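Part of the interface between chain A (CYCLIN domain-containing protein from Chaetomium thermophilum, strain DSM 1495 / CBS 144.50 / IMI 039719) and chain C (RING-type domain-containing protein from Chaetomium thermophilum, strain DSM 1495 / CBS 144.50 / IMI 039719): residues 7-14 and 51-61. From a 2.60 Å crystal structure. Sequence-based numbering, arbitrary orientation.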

# COMPACT_ATOMS: atom_id res chain seq x y z
N SER A 7 17.51 -12.86 -0.38
CA SER A 7 16.48 -12.49 0.58
C SER A 7 15.53 -11.44 0.01
O SER A 7 14.34 -11.44 0.35
CB SER A 7 17.12 -11.97 1.87
OG SER A 7 18.00 -10.90 1.60
N GLU A 8 16.03 -10.55 -0.85
CA GLU A 8 15.14 -9.57 -1.48
C GLU A 8 14.24 -10.23 -2.51
O GLU A 8 13.14 -9.72 -2.79
CB GLU A 8 15.95 -8.45 -2.13
CG GLU A 8 16.93 -8.90 -3.20
CD GLU A 8 18.34 -9.05 -2.68
OE1 GLU A 8 18.52 -9.67 -1.62
OE2 GLU A 8 19.27 -8.54 -3.35
N ASP A 9 14.67 -11.35 -3.10
CA ASP A 9 13.81 -12.08 -4.03
C ASP A 9 12.71 -12.82 -3.28
O ASP A 9 11.56 -12.87 -3.75
CB ASP A 9 14.64 -13.06 -4.86
CG ASP A 9 15.60 -12.35 -5.81
OD1 ASP A 9 15.52 -11.11 -5.93
OD2 ASP A 9 16.42 -13.05 -6.45
N ALA A 10 13.03 -13.40 -2.12
CA ALA A 10 12.01 -14.11 -1.35
C ALA A 10 10.90 -13.16 -0.91
O ALA A 10 9.72 -13.50 -0.99
CB ALA A 10 12.65 -14.78 -0.13
N ARG A 11 11.27 -11.96 -0.45
CA ARG A 11 10.26 -11.00 -0.02
C ARG A 11 9.41 -10.52 -1.18
O ARG A 11 8.22 -10.23 -0.99
CB ARG A 11 10.94 -9.82 0.69
CG ARG A 11 9.97 -8.82 1.30
CD ARG A 11 10.50 -8.26 2.63
NE ARG A 11 11.52 -7.23 2.48
CZ ARG A 11 11.38 -5.94 2.80
NH1 ARG A 11 12.39 -5.10 2.62
NH2 ARG A 11 10.24 -5.49 3.30
N TYR A 12 9.98 -10.44 -2.39
CA TYR A 12 9.18 -10.04 -3.54
C TYR A 12 8.11 -11.08 -3.87
O TYR A 12 6.97 -10.73 -4.19
CB TYR A 12 10.07 -9.79 -4.75
CG TYR A 12 9.29 -9.37 -5.98
CD1 TYR A 12 8.98 -8.03 -6.19
CD2 TYR A 12 8.86 -10.30 -6.91
CE1 TYR A 12 8.26 -7.64 -7.31
CE2 TYR A 12 8.14 -9.92 -8.03
CZ TYR A 12 7.84 -8.58 -8.22
OH TYR A 12 7.13 -8.20 -9.33
N ARG A 13 8.47 -12.37 -3.80
CA ARG A 13 7.53 -13.42 -4.15
C ARG A 13 6.33 -13.51 -3.21
O ARG A 13 5.40 -14.26 -3.50
CB ARG A 13 8.23 -14.78 -4.18
CG ARG A 13 9.17 -14.96 -5.37
CD ARG A 13 9.74 -16.37 -5.42
NE ARG A 13 10.92 -16.45 -6.27
CZ ARG A 13 12.17 -16.61 -5.83
NH1 ARG A 13 13.16 -16.67 -6.71
NH2 ARG A 13 12.43 -16.71 -4.54
N GLN A 14 6.33 -12.76 -2.11
CA GLN A 14 5.18 -12.73 -1.22
C GLN A 14 4.17 -11.65 -1.60
O GLN A 14 3.11 -11.57 -0.98
CB GLN A 14 5.63 -12.53 0.22
CG GLN A 14 6.63 -13.56 0.68
CD GLN A 14 6.62 -13.74 2.18
OE1 GLN A 14 6.98 -12.84 2.93
NE2 GLN A 14 6.20 -14.92 2.62
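Chain C, residues 51-61: MFEAFAGLAVF

The contact between these stretches of the cyclin-domain and RING-type-domain proteins is a worked example of a familiar principle: a carboxylate on a helix receives backbone amides of a turn that follows a helix in the partner chain, while aromatic and aliphatic side chains pack elsewhere along the same helix. Chain A contributes a helix that includes residues Ser7(A) to Tyr12(A). Chain C arrives as the last part of a helix, residues 51-55, whose axis runs nearly perpendicular to that of chain A, at a signed crossing angle of -83° and a closest approach of 9.9 Å. The backbones come closest just past the chain C helix, where the CA atoms of Glu8(A) and Ala56(C) are 4.7 Å apart.

There, Ala56(C) departs from helical phi/psi, and two overlapping turns follow: type II from Phe55(C) to Leu58(C), then type I from Gly57(C) to Val60(C). Gly57(C) adopts phi/psi of 78/30, a positive phi that by itself favours glycine. Its CA is also the nearest to that of Asp9(A), at 4.0 Å, and an ideal CB would lie a tight 3.2 Å from CG of Tyr12(A), so the lack of a side chain suits both the turn and the packing.

Asp9(A), with chi1 in the m well, brings its carboxylate to this turn. The amide N of Ala59(C) donates to OD2 of Asp9(A) at 3.2 Å, and N of Gly57(C) makes a weak hydrogen bond to OD1 of Asp9(A) at 2.7 Å, with a poor angle of 119°. N of Leu58(C) also lies 3.0 Å from OD1 of Asp9(A). The carboxylate thus faces a run of successive backbone amides, and its OD2 is also hydrogen-bonded elsewhere in the structure.

Packing continues on the chain C helix side, where the Phe52(C) ring, its chi1 t, reaches back to chain A. Its CE1 lies 3.9 Å from CB of Glu8(A), and the Arg11(A) guanidinium sits over one face of the ring in an off-centre cation-pi contact, with CZ of Arg11(A) 4.2 Å from the Phe52(C) ring centroid. CG of Glu8(A) also approaches the carbonyl O of Phe55(C), at 3.5 Å.

Farther along chain C, Val60(C) fits among three side chains. Its CG2 is 3.7 Å from CB of Asp9(A) and lies over one face of the Arg13(A) guanidinium, 3.6 Å from NH1 of Arg13(A); its CG1 is 4.4 Å from CD2 of Tyr12(A).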

# COMPACT_ATOMS: atom_id res chain seq x y z
N MET C 51 17.01 1.28 -3.36
CA MET C 51 17.95 0.18 -3.56
C MET C 51 17.26 -1.18 -3.46
O MET C 51 17.57 -2.10 -4.22
CB MET C 51 19.09 0.28 -2.55
CG MET C 51 20.01 1.47 -2.77
SD MET C 51 21.00 1.32 -4.27
CE MET C 51 22.33 0.27 -3.69
N PHE C 52 16.33 -1.32 -2.52
CA PHE C 52 15.59 -2.57 -2.40
C PHE C 52 14.81 -2.87 -3.68
O PHE C 52 14.94 -3.95 -4.26
CB PHE C 52 14.65 -2.52 -1.20
CG PHE C 52 13.77 -3.73 -1.06
CD1 PHE C 52 14.27 -4.90 -0.52
CD2 PHE C 52 12.45 -3.69 -1.46
CE1 PHE C 52 13.47 -6.02 -0.39
CE2 PHE C 52 11.64 -4.81 -1.33
CZ PHE C 52 12.15 -5.97 -0.79
N GLU C 53 14.01 -1.90 -4.13
CA GLU C 53 13.20 -2.12 -5.32
C GLU C 53 14.06 -2.32 -6.56
O GLU C 53 13.62 -2.98 -7.51
CB GLU C 53 12.23 -0.95 -5.51
CG GLU C 53 11.23 -0.82 -4.36
CD GLU C 53 10.37 0.43 -4.46
OE1 GLU C 53 10.47 1.15 -5.48
OE2 GLU C 53 9.61 0.70 -3.51
N ALA C 54 15.27 -1.76 -6.57
CA ALA C 54 16.16 -1.93 -7.72
C ALA C 54 16.69 -3.36 -7.82
O ALA C 54 17.02 -3.82 -8.92
CB ALA C 54 17.32 -0.95 -7.64
N PHE C 55 16.78 -4.07 -6.69
CA PHE C 55 17.28 -5.43 -6.68
C PHE C 55 16.24 -6.47 -6.26
O PHE C 55 16.49 -7.67 -6.42
CB PHE C 55 18.49 -5.55 -5.73
CG PHE C 55 19.73 -4.86 -6.24
CD1 PHE C 55 19.93 -3.51 -6.00
CD2 PHE C 55 20.68 -5.57 -6.95
CE1 PHE C 55 21.07 -2.88 -6.47
CE2 PHE C 55 21.82 -4.94 -7.42
CZ PHE C 55 22.02 -3.59 -7.18
N ALA C 56 15.09 -6.04 -5.75
CA ALA C 56 14.08 -6.99 -5.29
C ALA C 56 13.56 -7.81 -6.45
O ALA C 56 12.94 -7.27 -7.37
CB ALA C 56 12.94 -6.25 -4.60
N GLY C 57 13.80 -9.12 -6.41
CA GLY C 57 13.35 -10.01 -7.46
C GLY C 57 14.19 -9.97 -8.71
O GLY C 57 13.67 -10.20 -9.81
N LEU C 58 15.49 -9.68 -8.59
CA LEU C 58 16.35 -9.65 -9.76
C LEU C 58 16.49 -11.04 -10.37
O LEU C 58 16.57 -11.19 -11.60
CB LEU C 58 17.72 -9.08 -9.40
CG LEU C 58 18.40 -8.21 -10.46
CD1 LEU C 58 19.85 -7.92 -10.07
CD2 LEU C 58 18.34 -8.86 -11.83
N ALA C 59 16.52 -12.08 -9.53
CA ALA C 59 16.62 -13.46 -9.98
C ALA C 59 15.28 -14.19 -9.85
O ALA C 59 15.25 -15.41 -9.72
CB ALA C 59 17.70 -14.20 -9.21
N VAL C 60 14.18 -13.44 -9.87
CA VAL C 60 12.84 -14.01 -9.86
C VAL C 60 12.42 -14.16 -11.32
O VAL C 60 12.07 -13.18 -11.98
CB VAL C 60 11.86 -13.16 -9.06
CG1 VAL C 60 10.43 -13.58 -9.34
CG2 VAL C 60 12.16 -13.27 -7.57
N PHE C 61 12.46 -15.39 -11.83
CA PHE C 61 12.12 -15.67 -13.22
C PHE C 61 10.65 -16.08 -13.25
O PHE C 61 10.31 -17.23 -13.00
CB PHE C 61 13.03 -16.76 -13.77
CG PHE C 61 14.50 -16.49 -13.54
CD1 PHE C 61 15.08 -15.32 -14.01
CD2 PHE C 61 15.29 -17.39 -12.85
CE1 PHE C 61 16.42 -15.07 -13.80
CE2 PHE C 61 16.63 -17.14 -12.64
CZ PHE C 61 17.20 -15.97 -13.11